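PDB 4BJA: protein GLB-12 from Caenorhabditis elegans, which binds heme as a globin that acts in redox signalling, is essential for reproduction and may also bind oxygen. Local coordinates for residues A[56-61]-A[94-99]; A[125-130]-A[143-148]. The protein carries 1 engineered substitution. All blocks are in the same frame, centred on the assembly; numbering follows the deposited sequence. Where two conformers were deposited one is given.

Contact 1 of 2, residues A[56-61]-A[94-99]; sequences LIFLDI and LRFYEF. With HEM (protoporphyrin IX containing Fe), chain B.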
loop_
_atom_site.group_PDB
_atom_site.type_symbol
_atom_site.label_atom_id
_atom_site.label_comp_id
_atom_site.label_asym_id
_atom_site.label_seq_id
_atom_site.Cartn_x
_atom_site.Cartn_y
_atom_site.Cartn_z
ATOM N N LEU A 56 -9.098 23.977 -12.633
ATOM C CA LEU A 56 -8.005 24.987 -12.484
ATOM C C LEU A 56 -6.678 24.274 -12.252
ATOM O O LEU A 56 -5.628 24.683 -12.761
ATOM C CB LEU A 56 -8.290 25.874 -11.286
ATOM C CG LEU A 56 -9.428 26.865 -11.563
ATOM C CD1 LEU A 56 -9.650 27.746 -10.358
ATOM C CD2 LEU A 56 -9.079 27.711 -12.795
ATOM N N ILE A 57 -6.727 23.206 -11.448
ATOM C CA ILE A 57 -5.515 22.456 -11.158
ATOM C C ILE A 57 -5.013 21.707 -12.413
ATOM O O ILE A 57 -3.817 21.697 -12.693
ATOM C CB ILE A 57 -5.681 21.547 -9.906
ATOM C CG1 ILE A 57 -5.917 22.432 -8.668
ATOM C CG2 ILE A 57 -4.411 20.595 -9.718
ATOM C CD1 ILE A 57 -6.348 21.715 -7.410
ATOM N N PHE A 58 -5.908 21.082 -13.190
ATOM C CA PHE A 58 -5.489 20.475 -14.427
ATOM C C PHE A 58 -4.952 21.519 -15.414
ATOM O O PHE A 58 -4.036 21.216 -16.162
ATOM C CB PHE A 58 -6.607 19.615 -15.063
ATOM C CG PHE A 58 -6.515 18.200 -14.629
ATOM C CD1 PHE A 58 -5.534 17.369 -15.162
ATOM C CD2 PHE A 58 -7.360 17.729 -13.611
ATOM C CE1 PHE A 58 -5.435 15.997 -14.750
ATOM C CE2 PHE A 58 -7.248 16.376 -13.189
ATOM C CZ PHE A 58 -6.309 15.537 -13.748
ATOM N N LEU A 59 -5.519 22.720 -15.408
ATOM C CA LEU A 59 -4.952 23.774 -16.287
ATOM C C LEU A 59 -3.506 24.064 -15.857
ATOM O O LEU A 59 -2.603 24.090 -16.690
ATOM C CB LEU A 59 -5.798 25.037 -16.269
ATOM C CG LEU A 59 -7.134 24.953 -17.026
ATOM C CD1 LEU A 59 -7.991 26.183 -16.746
ATOM C CD2 LEU A 59 -6.929 24.776 -18.530
ATOM N N ASP A 60 -3.261 24.211 -14.555
ATOM C CA ASP A 60 -1.852 24.340 -14.104
ATOM C C ASP A 60 -0.964 23.145 -14.485
ATOM O O ASP A 60 0.147 23.307 -14.926
ATOM C CB ASP A 60 -1.800 24.518 -12.590
ATOM C CG ASP A 60 -2.320 25.856 -12.141
ATOM O OD1 ASP A 60 -2.622 26.721 -12.987
ATOM O OD2 ASP A 60 -2.429 26.052 -10.899
ATOM N N ILE A 61 -1.454 21.917 -14.317
ATOM C CA ILE A 61 -0.674 20.755 -14.679
ATOM C C ILE A 61 -0.199 20.782 -16.144
ATOM O O ILE A 61 0.999 20.586 -16.428
ATOM C CB ILE A 61 -1.496 19.467 -14.462
ATOM C CG1 ILE A 61 -1.630 19.221 -12.936
ATOM C CG2 ILE A 61 -0.800 18.267 -15.140
ATOM C CD1 ILE A 61 -2.688 18.128 -12.592
ATOM N N LEU A 94 -13.835 16.121 -15.778
ATOM C CA LEU A 94 -15.083 15.550 -15.311
ATOM C C LEU A 94 -14.824 14.171 -14.656
ATOM O O LEU A 94 -15.330 13.885 -13.556
ATOM C CB LEU A 94 -16.016 15.365 -16.509
ATOM C CG LEU A 94 -17.262 14.533 -16.184
ATOM C CD1 LEU A 94 -18.153 15.411 -15.344
ATOM C CD2 LEU A 94 -17.922 14.042 -17.477
ATOM N N ARG A 95 -14.040 13.337 -15.321
ATOM C CA ARG A 95 -13.799 11.941 -14.865
ATOM C C ARG A 95 -13.048 11.935 -13.546
ATOM O O ARG A 95 -13.361 11.140 -12.635
ATOM C CB ARG A 95 -13.026 11.121 -15.910
ATOM C CG ARG A 95 -13.873 10.795 -17.180
ATOM C CD ARG A 95 -12.970 10.479 -18.368
ATOM N NE ARG A 95 -13.634 9.823 -19.519
ATOM C CZ ARG A 95 -14.363 10.457 -20.437
ATOM N NH1 ARG A 95 -14.581 11.768 -20.335
ATOM N NH2 ARG A 95 -14.901 9.779 -21.448
ATOM N N PHE A 96 -12.052 12.821 -13.432
ATOM C CA PHE A 96 -11.221 12.900 -12.225
ATOM C C PHE A 96 -12.056 13.449 -11.083
ATOM O O PHE A 96 -12.052 12.904 -9.988
ATOM C CB PHE A 96 -10.004 13.810 -12.506
ATOM C CG PHE A 96 -9.040 13.868 -11.382
ATOM C CD1 PHE A 96 -9.288 14.685 -10.295
ATOM C CD2 PHE A 96 -7.867 13.133 -11.439
ATOM C CE1 PHE A 96 -8.392 14.729 -9.217
ATOM C CE2 PHE A 96 -6.944 13.158 -10.358
ATOM C CZ PHE A 96 -7.226 13.986 -9.256
ATOM N N TYR A 97 -12.848 14.490 -11.343
ATOM C CA TYR A 97 -13.772 14.983 -10.333
ATOM C C TYR A 97 -14.742 13.867 -9.850
ATOM O O TYR A 97 -14.914 13.668 -8.628
ATOM C CB TYR A 97 -14.550 16.205 -10.859
ATOM C CG TYR A 97 -15.788 16.438 -10.042
ATOM C CD1 TYR A 97 -15.714 17.020 -8.771
ATOM C CD2 TYR A 97 -17.041 16.016 -10.517
ATOM C CE1 TYR A 97 -16.877 17.164 -7.966
ATOM C CE2 TYR A 97 -18.188 16.185 -9.728
ATOM C CZ TYR A 97 -18.087 16.749 -8.464
ATOM O OH TYR A 97 -19.218 16.907 -7.679
ATOM N N GLU A 98 -15.335 13.136 -10.792
ATOM C CA GLU A 98 -16.306 12.055 -10.422
ATOM C C GLU A 98 -15.614 10.962 -9.617
ATOM O O GLU A 98 -16.197 10.405 -8.675
ATOM C CB GLU A 98 -16.954 11.438 -11.662
ATOM C CG GLU A 98 -17.888 12.395 -12.415
ATOM C CD GLU A 98 -18.365 11.837 -13.750
ATOM O OE1 GLU A 98 -17.635 11.030 -14.386
ATOM O OE2 GLU A 98 -19.474 12.235 -14.181
ATOM N N PHE A 99 -14.384 10.647 -9.994
ATOM C CA PHE A 99 -13.584 9.634 -9.276
ATOM C C PHE A 99 -13.343 10.073 -7.844
ATOM O O PHE A 99 -13.495 9.252 -6.931
ATOM C CB PHE A 99 -12.267 9.457 -10.039
ATOM C CG PHE A 99 -11.194 8.699 -9.307
ATOM C CD1 PHE A 99 -10.279 9.356 -8.478
ATOM C CD2 PHE A 99 -11.032 7.332 -9.545
ATOM C CE1 PHE A 99 -9.255 8.651 -7.856
ATOM C CE2 PHE A 99 -9.987 6.630 -8.954
ATOM C CZ PHE A 99 -9.110 7.282 -8.087
HETATM C CHA HEM B . -9.422 8.338 -18.240
HETATM C CHB HEM B . -8.753 9.337 -13.550
HETATM C CHC HEM B . -4.137 10.360 -14.422
HETATM C CHD HEM B . -5.012 10.140 -19.152
HETATM C C1A HEM B . -9.607 8.466 -16.906
HETATM C C2A HEM B . -10.809 8.089 -16.184
HETATM C C3A HEM B . -10.591 8.380 -14.890
HETATM C C4A HEM B . -9.268 8.950 -14.764
HETATM C CMA HEM B . -11.547 8.197 -13.680
HETATM C CAA HEM B . -12.074 7.444 -16.842
HETATM C CBA HEM B . -12.335 6.037 -16.285
HETATM C CGA HEM B . -11.178 5.208 -16.630
HETATM O O1A HEM B . -10.759 5.231 -17.821
HETATM O O2A HEM B . -10.661 4.570 -15.676
HETATM C C1B HEM B . -7.429 9.633 -13.411
HETATM C C2B HEM B . -6.746 9.795 -12.133
HETATM C C3B HEM B . -5.494 10.063 -12.374
HETATM C C4B HEM B . -5.319 10.102 -13.804
HETATM C CMB HEM B . -7.407 9.642 -10.754
HETATM C CAB HEM B . -4.416 10.266 -11.275
HETATM C CBB HEM B . -3.322 10.926 -11.563
HETATM C C1C HEM B . -3.969 10.374 -15.765
HETATM C C2C HEM B . -2.737 10.684 -16.445
HETATM C C3C HEM B . -2.967 10.616 -17.745
HETATM C C4C HEM B . -4.363 10.299 -17.948
HETATM C CMC HEM B . -1.396 10.990 -15.737
HETATM C CAC HEM B . -1.902 10.880 -18.835
HETATM C CBC HEM B . -2.086 10.303 -20.009
HETATM C C1D HEM B . -6.281 9.720 -19.330
HETATM C C2D HEM B . -6.973 9.712 -20.585
HETATM C C3D HEM B . -8.328 9.149 -20.298
HETATM C C4D HEM B . -8.336 8.861 -18.892
HETATM C CMD HEM B . -6.465 10.177 -21.969
HETATM C CAD HEM B . -9.483 8.954 -21.298
HETATM C CBD HEM B . -10.458 10.120 -21.067
HETATM C CGD HEM B . -9.938 11.494 -21.482
HETATM O O1D HEM B . -9.023 11.617 -22.323
HETATM O O2D HEM B . -10.479 12.482 -20.966
HETATM N NA HEM B . -8.676 9.007 -16.011
HETATM N NB HEM B . -6.521 9.829 -14.447
HETATM N NC HEM B . -4.934 10.147 -16.723
HETATM N ND HEM B . -7.128 9.217 -18.337
HETATM FE FE HEM B . -6.843 9.559 -16.391
#

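Contact 2 of 2, residues A[125-130]-A[143-148]; sequences RSHVRQ and NYFEIV. With HEM (protoporphyrin IX containing Fe), chain B; SO4 (sulfate ion), chain C; ACT (acetate ion), chain E.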
loop_
_atom_site.group_PDB
_atom_site.type_symbol
_atom_site.label_atom_id
_atom_site.label_comp_id
_atom_site.label_asym_id
_atom_site.label_seq_id
_atom_site.Cartn_x
_atom_site.Cartn_y
_atom_site.Cartn_z
ATOM N N ARG A 125 -5.535 0.182 -13.703
ATOM C CA ARG A 125 -5.467 -0.794 -14.793
ATOM C C ARG A 125 -5.967 -0.226 -16.112
ATOM O O ARG A 125 -5.398 -0.537 -17.160
ATOM C CB ARG A 125 -6.310 -2.058 -14.454
ATOM C CG ARG A 125 -5.799 -2.811 -13.231
ATOM C CD ARG A 125 -6.387 -4.244 -13.157
ATOM N NE ARG A 125 -7.836 -4.229 -13.324
ATOM C CZ ARG A 125 -8.714 -4.082 -12.332
ATOM N NH1 ARG A 125 -8.306 -3.940 -11.070
ATOM N NH2 ARG A 125 -10.019 -4.096 -12.600
ATOM N N SER A 126 -6.999 0.624 -16.055
ATOM C CA SER A 126 -7.636 1.111 -17.255
ATOM C C SER A 126 -6.731 2.064 -18.011
ATOM O O SER A 126 -6.860 2.240 -19.234
ATOM C CB SER A 126 -8.932 1.820 -16.906
ATOM O OG SER A 126 -9.334 2.630 -17.994
ATOM N N HIS A 127 -5.821 2.684 -17.289
ATOM C CA HIS A 127 -4.898 3.641 -17.946
ATOM C C HIS A 127 -3.873 2.991 -18.835
ATOM O O HIS A 127 -3.192 3.690 -19.597
ATOM C CB HIS A 127 -4.263 4.589 -16.883
ATOM C CG HIS A 127 -5.167 5.728 -16.495
ATOM N ND1 HIS A 127 -6.247 5.573 -15.656
ATOM C CD2 HIS A 127 -5.164 7.036 -16.858
ATOM C CE1 HIS A 127 -6.868 6.734 -15.510
ATOM N NE2 HIS A 127 -6.238 7.632 -16.251
ATOM N N VAL A 128 -3.728 1.663 -18.749
ATOM C CA VAL A 128 -2.773 0.964 -19.588
ATOM C C VAL A 128 -3.189 1.104 -21.069
ATOM O O VAL A 128 -2.356 0.988 -21.965
ATOM C CB VAL A 128 -2.637 -0.498 -19.167
ATOM C CG1 VAL A 128 -1.771 -1.281 -20.144
ATOM C CG2 VAL A 128 -2.043 -0.587 -17.726
ATOM N N ARG A 129 -4.468 1.399 -21.298
ATOM C CA ARG A 129 -5.006 1.612 -22.658
ATOM C C ARG A 129 -4.527 2.932 -23.295
ATOM O O ARG A 129 -4.666 3.123 -24.520
ATOM C CB ARG A 129 -6.544 1.634 -22.646
ATOM C CG ARG A 129 -7.227 0.377 -22.074
ATOM C CD ARG A 129 -8.722 0.301 -22.452
ATOM N NE ARG A 129 -8.994 -0.753 -23.443
ATOM C CZ ARG A 129 -9.208 -2.041 -23.144
ATOM N NH1 ARG A 129 -9.182 -2.455 -21.877
ATOM N NH2 ARG A 129 -9.439 -2.921 -24.113
ATOM N N GLN A 130 -4.033 3.848 -22.462
ATOM C CA GLN A 130 -3.505 5.132 -22.921
ATOM C C GLN A 130 -2.102 4.920 -23.412
ATOM O O GLN A 130 -1.202 4.626 -22.640
ATOM C CB GLN A 130 -3.530 6.193 -21.807
ATOM C CG GLN A 130 -4.910 6.479 -21.198
ATOM C CD GLN A 130 -6.022 6.689 -22.233
ATOM O OE1 GLN A 130 -5.771 7.140 -23.348
ATOM N NE2 GLN A 130 -7.262 6.389 -21.841
ATOM N N ASN A 143 6.754 9.158 -13.063
ATOM C CA ASN A 143 5.476 8.517 -12.723
ATOM C C ASN A 143 4.375 9.570 -12.890
ATOM O O ASN A 143 4.279 10.476 -12.088
ATOM C CB ASN A 143 5.553 8.015 -11.268
ATOM C CG ASN A 143 4.266 7.399 -10.801
ATOM O OD1 ASN A 143 3.195 7.687 -11.335
ATOM N ND2 ASN A 143 4.368 6.502 -9.814
ATOM N N TYR A 144 3.583 9.475 -13.955
ATOM C CA TYR A 144 2.611 10.519 -14.290
ATOM C C TYR A 144 1.451 10.574 -13.300
ATOM O O TYR A 144 0.859 11.619 -13.132
ATOM C CB TYR A 144 2.107 10.375 -15.759
ATOM C CG TYR A 144 3.213 10.653 -16.750
ATOM C CD1 TYR A 144 3.490 11.956 -17.155
ATOM C CD2 TYR A 144 4.000 9.612 -17.234
ATOM C CE1 TYR A 144 4.515 12.202 -18.063
ATOM C CE2 TYR A 144 5.038 9.859 -18.123
ATOM C CZ TYR A 144 5.280 11.143 -18.513
ATOM O OH TYR A 144 6.310 11.370 -19.405
ATOM N N PHE A 145 1.119 9.465 -12.623
ATOM C CA PHE A 145 0.100 9.551 -11.602
ATOM C C PHE A 145 0.610 10.374 -10.443
ATOM O O PHE A 145 -0.128 11.196 -9.870
ATOM C CB PHE A 145 -0.259 8.142 -11.101
ATOM C CG PHE A 145 -0.735 7.232 -12.196
ATOM C CD1 PHE A 145 -1.767 7.652 -13.058
ATOM C CD2 PHE A 145 -0.090 6.009 -12.427
ATOM C CE1 PHE A 145 -2.195 6.791 -14.091
ATOM C CE2 PHE A 145 -0.505 5.175 -13.451
ATOM C CZ PHE A 145 -1.554 5.570 -14.282
ATOM N N GLU A 146 1.892 10.170 -10.110
ATOM C CA GLU A 146 2.508 10.945 -9.075
ATOM C C GLU A 146 2.619 12.452 -9.474
ATOM O O GLU A 146 2.313 13.342 -8.680
ATOM C CB GLU A 146 3.877 10.345 -8.764
ATOM C CG GLU A 146 4.602 11.076 -7.670
ATOM C CD GLU A 146 5.957 10.461 -7.454
ATOM O OE1 GLU A 146 6.859 10.732 -8.265
ATOM O OE2 GLU A 146 6.126 9.670 -6.500
ATOM N N ILE A 147 2.988 12.718 -10.723
ATOM C CA ILE A 147 3.146 14.095 -11.179
ATOM C C ILE A 147 1.787 14.830 -11.039
ATOM O O ILE A 147 1.700 15.944 -10.508
ATOM C CB ILE A 147 3.633 14.104 -12.643
ATOM C CG1 ILE A 147 5.116 13.690 -12.694
ATOM C CG2 ILE A 147 3.397 15.527 -13.288
ATOM C CD1 ILE A 147 5.673 13.305 -14.039
ATOM N N VAL A 148 0.705 14.179 -11.457
ATOM C CA VAL A 148 -0.608 14.824 -11.412
ATOM C C VAL A 148 -1.045 15.017 -9.975
ATOM O O VAL A 148 -1.494 16.121 -9.557
ATOM C CB VAL A 148 -1.646 13.959 -12.188
ATOM C CG1 VAL A 148 -3.062 14.436 -11.930
ATOM C CG2 VAL A 148 -1.343 14.028 -13.732
HETATM C CHA HEM B . -9.422 8.338 -18.240
HETATM C CHB HEM B . -8.753 9.337 -13.550
HETATM C CHC HEM B . -4.137 10.360 -14.422
HETATM C CHD HEM B . -5.012 10.140 -19.152
HETATM C C1A HEM B . -9.607 8.466 -16.906
HETATM C C2A HEM B . -10.809 8.089 -16.184
HETATM C C3A HEM B . -10.591 8.380 -14.890
HETATM C C4A HEM B . -9.268 8.950 -14.764
HETATM C CMA HEM B . -11.547 8.197 -13.680
HETATM C CAA HEM B . -12.074 7.444 -16.842
HETATM C CBA HEM B . -12.335 6.037 -16.285
HETATM C CGA HEM B . -11.178 5.208 -16.630
HETATM O O1A HEM B . -10.759 5.231 -17.821
HETATM O O2A HEM B . -10.661 4.570 -15.676
HETATM C C1B HEM B . -7.429 9.633 -13.411
HETATM C C2B HEM B . -6.746 9.795 -12.133
HETATM C C3B HEM B . -5.494 10.063 -12.374
HETATM C C4B HEM B . -5.319 10.102 -13.804
HETATM C CMB HEM B . -7.407 9.642 -10.754
HETATM C CAB HEM B . -4.416 10.266 -11.275
HETATM C CBB HEM B . -3.322 10.926 -11.563
HETATM C C1C HEM B . -3.969 10.374 -15.765
HETATM C C2C HEM B . -2.737 10.684 -16.445
HETATM C C3C HEM B . -2.967 10.616 -17.745
HETATM C C4C HEM B . -4.363 10.299 -17.948
HETATM C CMC HEM B . -1.396 10.990 -15.737
HETATM C CAC HEM B . -1.902 10.880 -18.835
HETATM C CBC HEM B . -2.086 10.303 -20.009
HETATM C C1D HEM B . -6.281 9.720 -19.330
HETATM C C2D HEM B . -6.973 9.712 -20.585
HETATM C C3D HEM B . -8.328 9.149 -20.298
HETATM C C4D HEM B . -8.336 8.861 -18.892
HETATM C CMD HEM B . -6.465 10.177 -21.969
HETATM C CAD HEM B . -9.483 8.954 -21.298
HETATM C CBD HEM B . -10.458 10.120 -21.067
HETATM C CGD HEM B . -9.938 11.494 -21.482
HETATM O O1D HEM B . -9.023 11.617 -22.323
HETATM O O2D HEM B . -10.479 12.482 -20.966
HETATM N NA HEM B . -8.676 9.007 -16.011
HETATM N NB HEM B . -6.521 9.829 -14.447
HETATM N NC HEM B . -4.934 10.147 -16.723
HETATM N ND HEM B . -7.128 9.217 -18.337
HETATM FE FE HEM B . -6.843 9.559 -16.391
HETATM S S SO4 C . -5.341 -5.799 -9.291
HETATM O O1 SO4 C . -3.936 -6.192 -9.136
HETATM O O2 SO4 C . -5.336 -4.457 -9.852
HETATM O O3 SO4 C . -6.018 -6.726 -10.175
HETATM O O4 SO4 C . -6.047 -5.787 -7.998
HETATM C C ACT E . -10.927 6.024 -23.011
HETATM O O ACT E . -10.357 5.389 -22.118
HETATM O OXT ACT E . -12.015 6.533 -22.658
HETATM C CH3 ACT E . -10.300 6.093 -24.346
#

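Contact 1 of 2, residues A[56-61]-A[94-99]
F58 drives the edge of its ring into one face of F96, a T-shaped pair with centroids 5.2 Å apart and planes at 78°. The touching atom is F58 CE2, which sits 3.6 Å from F96 CG and so meets the ring near its rim, not over its centre; F58 CZ follows beside it, 3.7 Å from F96 CD2. With CG anti to the backbone N (chi1 -175°), the F96 ring touches F58 with one face and the porphyrin with its CD2-CE2 side. There F96 CE2 lies 3.6 Å from the heme methyl carbon CMB, while the vinyl carbon CAB lies at the ring's edge. This is the globin fold where helix 50-65 packs against helix 87-108 on the distal side of the heme, the side of the axial ligand H92. Were F96 cut back to an alanine, the F58 edge is likely to lose the face it meets, with a gap opening beside heme methyl CMB. That methyl has a second aromatic neighbour: F99 offers a face to it, with F99 CE1 3.6 Å from CMB. One turn before F99, the aliphatic part of R95 runs along the propionate side of the porphyrin, R95 CD coming within 3.5 Å of the heme carbon CAA. Further out, I61 CD1 lies 3.9 Å above the plane of the F58 ring, toward its rim. The F58 ring also meets those of H92 and F152, and F152 stacks on F96, so helix 144-160 contributes to the same aromatic cluster.

Contact 2 of 2, residues A[125-130]-A[143-148]
H127 and F145 meet as a T-shaped pair on the proximal side of a globin heme pocket, the F145 edge directed at the imidazole face with the ring planes at 90°. F145 CE1 stands 4.0 Å from H127 CG, and F145 CZ is about as near to H127 CB. Coordination comes next: H127 NE2 binds the heme iron at 2.0 Å, and H92 fills the other axial position, making a bis-histidyl heme. Behind the metal bond, H127 ND1 is hydrogen-bonded to the T123 carbonyl one turn earlier, which limits rotation of the imidazole. Apolar contacts with the porphyrin edge come from helix 144-160. F145 has CG anti to its carbonyl carbon (chi1 -58°), which brings the ring rim to the heme, CD1 3.8 Å from the meso carbon CHC. V148 CB packs against the vinyl carbon CBB at 3.5 Å, and Y144 CB touches the methyl CMC.

Among the polar contacts, S126 OG lies 3.0 Å from the heme propionate oxygen O1A. R125 NH1 donates to O2 of a sulfate, probably from the crystallisation liquor. N143 is the N-cap of helix 144-160, and Q137 gives its OD1 another hydrogen bond. The capping bond from E146 N to N143 OD1 is 3.1 Å long and nearly straight at 165°, with the donor well above the carbonyl plane.

Overall arrangement
Contact 1 closes before contact 2 opens along the chain, and their centres lie 14 Å apart within one globin domain. The first joins helices 50-65 and 87-108 on the distal side of the heme; the second joins segment 125-130, which begins within helix 113-126, to the start of helix 144-160, which passes the porphyrin edge, F145 reaching the proximal side and V148 the distal. Helices 87-108 and 113-126 are consecutive, so the chain changes sides of the porphyrin between them. V148 links the contacts directly, its CG1 packing 3.8 Å from I61 CD1 and also against F58. Both contacts touch the heme: contact 1 lines part of the H92 side, while contact 2 supplies H127, the second axial ligand of the iron.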